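Local coordinates for endonuclease 8-like 3 (Homo sapiens, PDB 7JL5), which is an endonuclease VIII-like protein, represented here by its ligand binding domain of paired GRF zinc fingers, at residues E27-A35 / F46-F54. Residues are numbered along the deposited sequence; the frame is centred on the assembly and turned at random.
Sequences ENKGRQFYA and FFEWADLSF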
loop_
_atom_site.group_PDB
_atom_site.type_symbol
_atom_site.label_atom_id
_atom_site.label_comp_id
_atom_site.label_asym_id
_atom_site.label_seq_id
_atom_site.Cartn_x
_atom_site.Cartn_y
_atom_site.Cartn_z
ATOM N N GLU A 27 9.894 12.750 3.209
ATOM C CA GLU A 27 9.222 12.222 4.388
ATOM C C GLU A 27 8.060 11.296 4.045
ATOM O O GLU A 27 7.169 11.108 4.882
ATOM C CB GLU A 27 8.719 13.367 5.272
ATOM C CG GLU A 27 9.753 13.915 6.244
ATOM C CD GLU A 27 10.818 14.754 5.566
ATOM O OE1 GLU A 27 10.629 15.123 4.387
ATOM O OE2 GLU A 27 11.844 15.047 6.216
ATOM N N ASN A 28 8.044 10.722 2.835
ATOM C CA ASN A 28 7.000 9.759 2.494
ATOM C C ASN A 28 7.504 8.659 1.563
ATOM O O ASN A 28 6.696 8.068 0.834
ATOM C CB ASN A 28 5.798 10.475 1.852
ATOM C CG ASN A 28 6.172 11.244 0.601
ATOM O OD1 ASN A 28 7.349 11.405 0.283
ATOM N ND2 ASN A 28 5.165 11.734 -0.113
ATOM N N LYS A 29 8.802 8.363 1.561
ATOM C CA LYS A 29 9.334 7.269 0.759
ATOM C C LYS A 29 8.828 5.942 1.312
ATOM O O LYS A 29 9.055 5.622 2.484
ATOM C CB LYS A 29 10.860 7.301 0.760
ATOM N N GLY A 30 8.144 5.170 0.471
ATOM C CA GLY A 30 7.538 3.925 0.872
ATOM C C GLY A 30 6.035 3.988 1.053
ATOM O O GLY A 30 5.388 2.934 1.102
ATOM N N ARG A 31 5.464 5.187 1.150
ATOM C CA ARG A 31 4.028 5.312 1.358
ATOM C C ARG A 31 3.282 4.820 0.124
ATOM O O ARG A 31 3.615 5.189 -1.007
ATOM C CB ARG A 31 3.650 6.758 1.665
ATOM C CG ARG A 31 2.212 6.912 2.141
ATOM C CD ARG A 31 1.885 8.347 2.522
ATOM N NE ARG A 31 0.508 8.482 2.991
ATOM C CZ ARG A 31 -0.109 9.645 3.183
ATOM N NH1 ARG A 31 0.528 10.782 2.941
ATOM N NH2 ARG A 31 -1.364 9.669 3.609
ATOM N N GLN A 32 2.268 3.993 0.346
ATOM C CA GLN A 32 1.535 3.353 -0.735
ATOM C C GLN A 32 0.350 4.209 -1.161
ATOM O O GLN A 32 -0.259 4.914 -0.350
ATOM C CB GLN A 32 1.051 1.970 -0.297
ATOM C CG GLN A 32 2.110 1.147 0.420
ATOM C CD GLN A 32 1.543 -0.102 1.066
ATOM O OE1 GLN A 32 0.702 -0.025 1.962
ATOM N NE2 GLN A 32 2.000 -1.261 0.612
ATOM N N PHE A 33 0.025 4.138 -2.449
ATOM C CA PHE A 33 -1.071 4.921 -2.999
ATOM C C PHE A 33 -1.702 4.182 -4.168
ATOM O O PHE A 33 -1.008 3.521 -4.946
ATOM C CB PHE A 33 -0.591 6.307 -3.451
ATOM C CG PHE A 33 0.412 6.265 -4.569
ATOM C CD1 PHE A 33 1.761 6.100 -4.301
ATOM C CD2 PHE A 33 0.006 6.386 -5.887
ATOM C CE1 PHE A 33 2.685 6.059 -5.326
ATOM C CE2 PHE A 33 0.927 6.346 -6.918
ATOM C CZ PHE A 33 2.268 6.181 -6.637
ATOM N N TYR A 34 -3.022 4.298 -4.280
ATOM C CA TYR A 34 -3.744 3.765 -5.422
ATOM C C TYR A 34 -3.606 4.699 -6.615
ATOM O O TYR A 34 -3.747 5.924 -6.489
ATOM C CB TYR A 34 -5.222 3.577 -5.084
ATOM C CG TYR A 34 -5.470 2.554 -4.007
ATOM C CD1 TYR A 34 -5.074 1.235 -4.174
ATOM C CD2 TYR A 34 -6.109 2.902 -2.826
ATOM C CE1 TYR A 34 -5.300 0.292 -3.194
ATOM C CE2 TYR A 34 -6.342 1.966 -1.839
ATOM C CZ TYR A 34 -5.935 0.662 -2.028
ATOM O OH TYR A 34 -6.162 -0.278 -1.049
ATOM N N ALA A 35 -3.342 4.099 -7.776
ATOM C CA ALA A 35 -3.130 4.828 -9.015
ATOM C C ALA A 35 -3.784 4.072 -10.162
ATOM O O ALA A 35 -4.187 2.912 -10.027
ATOM C CB ALA A 35 -1.635 5.031 -9.296
ATOM N N PHE A 46 -4.951 9.792 -11.726
ATOM C CA PHE A 46 -5.546 9.403 -10.456
ATOM C C PHE A 46 -4.460 9.172 -9.414
ATOM O O PHE A 46 -3.363 8.698 -9.717
ATOM C CB PHE A 46 -6.387 8.138 -10.620
ATOM C CG PHE A 46 -7.290 7.858 -9.451
ATOM C CD1 PHE A 46 -8.518 8.490 -9.345
ATOM C CD2 PHE A 46 -6.913 6.967 -8.460
ATOM C CE1 PHE A 46 -9.353 8.238 -8.273
ATOM C CE2 PHE A 46 -7.745 6.714 -7.383
ATOM C CZ PHE A 46 -8.967 7.349 -7.291
ATOM N N PHE A 47 -4.775 9.518 -8.169
ATOM C CA PHE A 47 -3.826 9.364 -7.068
ATOM C C PHE A 47 -4.603 9.447 -5.767
ATOM O O PHE A 47 -5.206 10.487 -5.479
ATOM C CB PHE A 47 -2.745 10.445 -7.126
ATOM C CG PHE A 47 -1.674 10.287 -6.084
ATOM C CD1 PHE A 47 -1.900 10.673 -4.775
ATOM C CD2 PHE A 47 -0.440 9.757 -6.416
ATOM C CE1 PHE A 47 -0.919 10.526 -3.816
ATOM C CE2 PHE A 47 0.547 9.612 -5.460
ATOM C CZ PHE A 47 0.305 9.997 -4.158
ATOM N N GLU A 48 -4.594 8.370 -4.982
ATOM C CA GLU A 48 -5.291 8.374 -3.698
ATOM C C GLU A 48 -4.460 7.627 -2.667
ATOM O O GLU A 48 -4.196 6.436 -2.832
ATOM C CB GLU A 48 -6.680 7.739 -3.822
ATOM C CG GLU A 48 -7.707 8.300 -2.851
ATOM C CD GLU A 48 -8.166 9.696 -3.233
ATOM O OE1 GLU A 48 -7.981 10.086 -4.406
ATOM O OE2 GLU A 48 -8.712 10.403 -2.360
ATOM N N TRP A 49 -4.063 8.315 -1.600
ATOM C CA TRP A 49 -3.290 7.662 -0.552
ATOM C C TRP A 49 -4.053 6.461 -0.008
ATOM O O TRP A 49 -5.234 6.561 0.338
ATOM C CB TRP A 49 -2.974 8.649 0.567
ATOM C CG TRP A 49 -2.006 9.706 0.145
ATOM C CD1 TRP A 49 -2.236 11.047 0.079
ATOM C CD2 TRP A 49 -0.654 9.508 -0.287
ATOM N NE1 TRP A 49 -1.109 11.699 -0.359
ATOM C CE2 TRP A 49 -0.123 10.776 -0.591
ATOM C CE3 TRP A 49 0.159 8.382 -0.443
ATOM C CZ2 TRP A 49 1.182 10.951 -1.044
ATOM C CZ3 TRP A 49 1.456 8.557 -0.891
ATOM C CH2 TRP A 49 1.955 9.831 -1.184
ATOM N N ALA A 50 -3.367 5.318 0.064
ATOM C CA ALA A 50 -4.031 4.073 0.426
ATOM C C ALA A 50 -4.153 3.891 1.933
ATOM O O ALA A 50 -5.097 3.240 2.395
ATOM C CB ALA A 50 -3.272 2.884 -0.170
ATOM N N ASP A 51 -3.231 4.452 2.711
ATOM C CA ASP A 51 -3.112 4.129 4.127
ATOM C C ASP A 51 -4.014 4.971 5.023
ATOM O O ASP A 51 -3.926 4.851 6.249
ATOM C CB ASP A 51 -1.657 4.285 4.581
ATOM C CG ASP A 51 -1.151 5.714 4.458
ATOM O OD1 ASP A 51 -1.937 6.607 4.075
ATOM O OD2 ASP A 51 0.042 5.944 4.746
ATOM N N LEU A 52 -4.878 5.809 4.449
ATOM C CA LEU A 52 -5.728 6.664 5.272
ATOM C C LEU A 52 -6.638 5.869 6.199
ATOM O O LEU A 52 -7.144 6.430 7.178
ATOM C CB LEU A 52 -6.564 7.578 4.374
ATOM C CG LEU A 52 -5.822 8.798 3.827
ATOM C CD1 LEU A 52 -6.530 9.348 2.600
ATOM C CD2 LEU A 52 -5.695 9.872 4.901
ATOM N N SER A 53 -6.854 4.581 5.924
ATOM C CA SER A 53 -7.674 3.732 6.781
ATOM C C SER A 53 -6.926 2.499 7.277
ATOM O O SER A 53 -7.556 1.586 7.826
ATOM C CB SER A 53 -8.947 3.305 6.043
ATOM O OG SER A 53 -9.727 2.426 6.837
ATOM N N PHE A 54 -5.607 2.445 7.102
ATOM C CA PHE A 54 -4.833 1.320 7.595
ATOM C C PHE A 54 -4.716 1.382 9.116
ATOM O O PHE A 54 -4.840 2.451 9.718
ATOM C CB PHE A 54 -3.437 1.314 6.978
ATOM C CG PHE A 54 -3.398 0.887 5.534
ATOM C CD1 PHE A 54 -4.557 0.556 4.847
ATOM C CD2 PHE A 54 -2.188 0.814 4.864
ATOM C CE1 PHE A 54 -4.506 0.163 3.521
ATOM C CE2 PHE A 54 -2.131 0.424 3.543
ATOM C CZ PHE A 54 -3.292 0.097 2.869
#
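Tyr34 and Glu48 pair through two backbone hydrogen bonds, Tyr34 N to Glu48 O (2.8 Å) and Glu48 N to Tyr34 O (3.0 Å), joining antiparallel strands 32-35 and 47-49 of the first GRF zinc finger. Ala50 N also donates to Gln32 O at 3.2 Å.

On the face carrying Phe33, Phe47 and Trp49, flat groups are layered. The rings of Phe33 and Phe47 form an offset stack, centroids 4.4 Å apart and planes at 21°. Phe47 also lies against one face of the Trp49 indole, and the Arg31 guanidinium lies flat on the opposite face, its CZ 3.7 Å from the centroid of the five-membered ring. Arg31 suits this place because its chain, extended from CG to NE, lays CD over the six-membered ring while the planar cation covers the pyrrole side. On the other face of the sheet, Ala50 CB is small enough to sit over the Tyr34 ring.

The charge is met by Asp51, gripped side-on: Arg31 NH2 reaches the syn lone pair of OD1 at 3.1 Å, nearly in the guanidinium plane, and NE reaches OD2 at 3.1 Å from a tilted position. Beyond the hairpin, Gln32 NE2 bonds Met65 O and Phe54 meets Phe80, both in the second finger.

Held by both carboxylate and indole, the guanidinium has its rotation fixed, and the nearby carboxylate probably stabilises its positive charge.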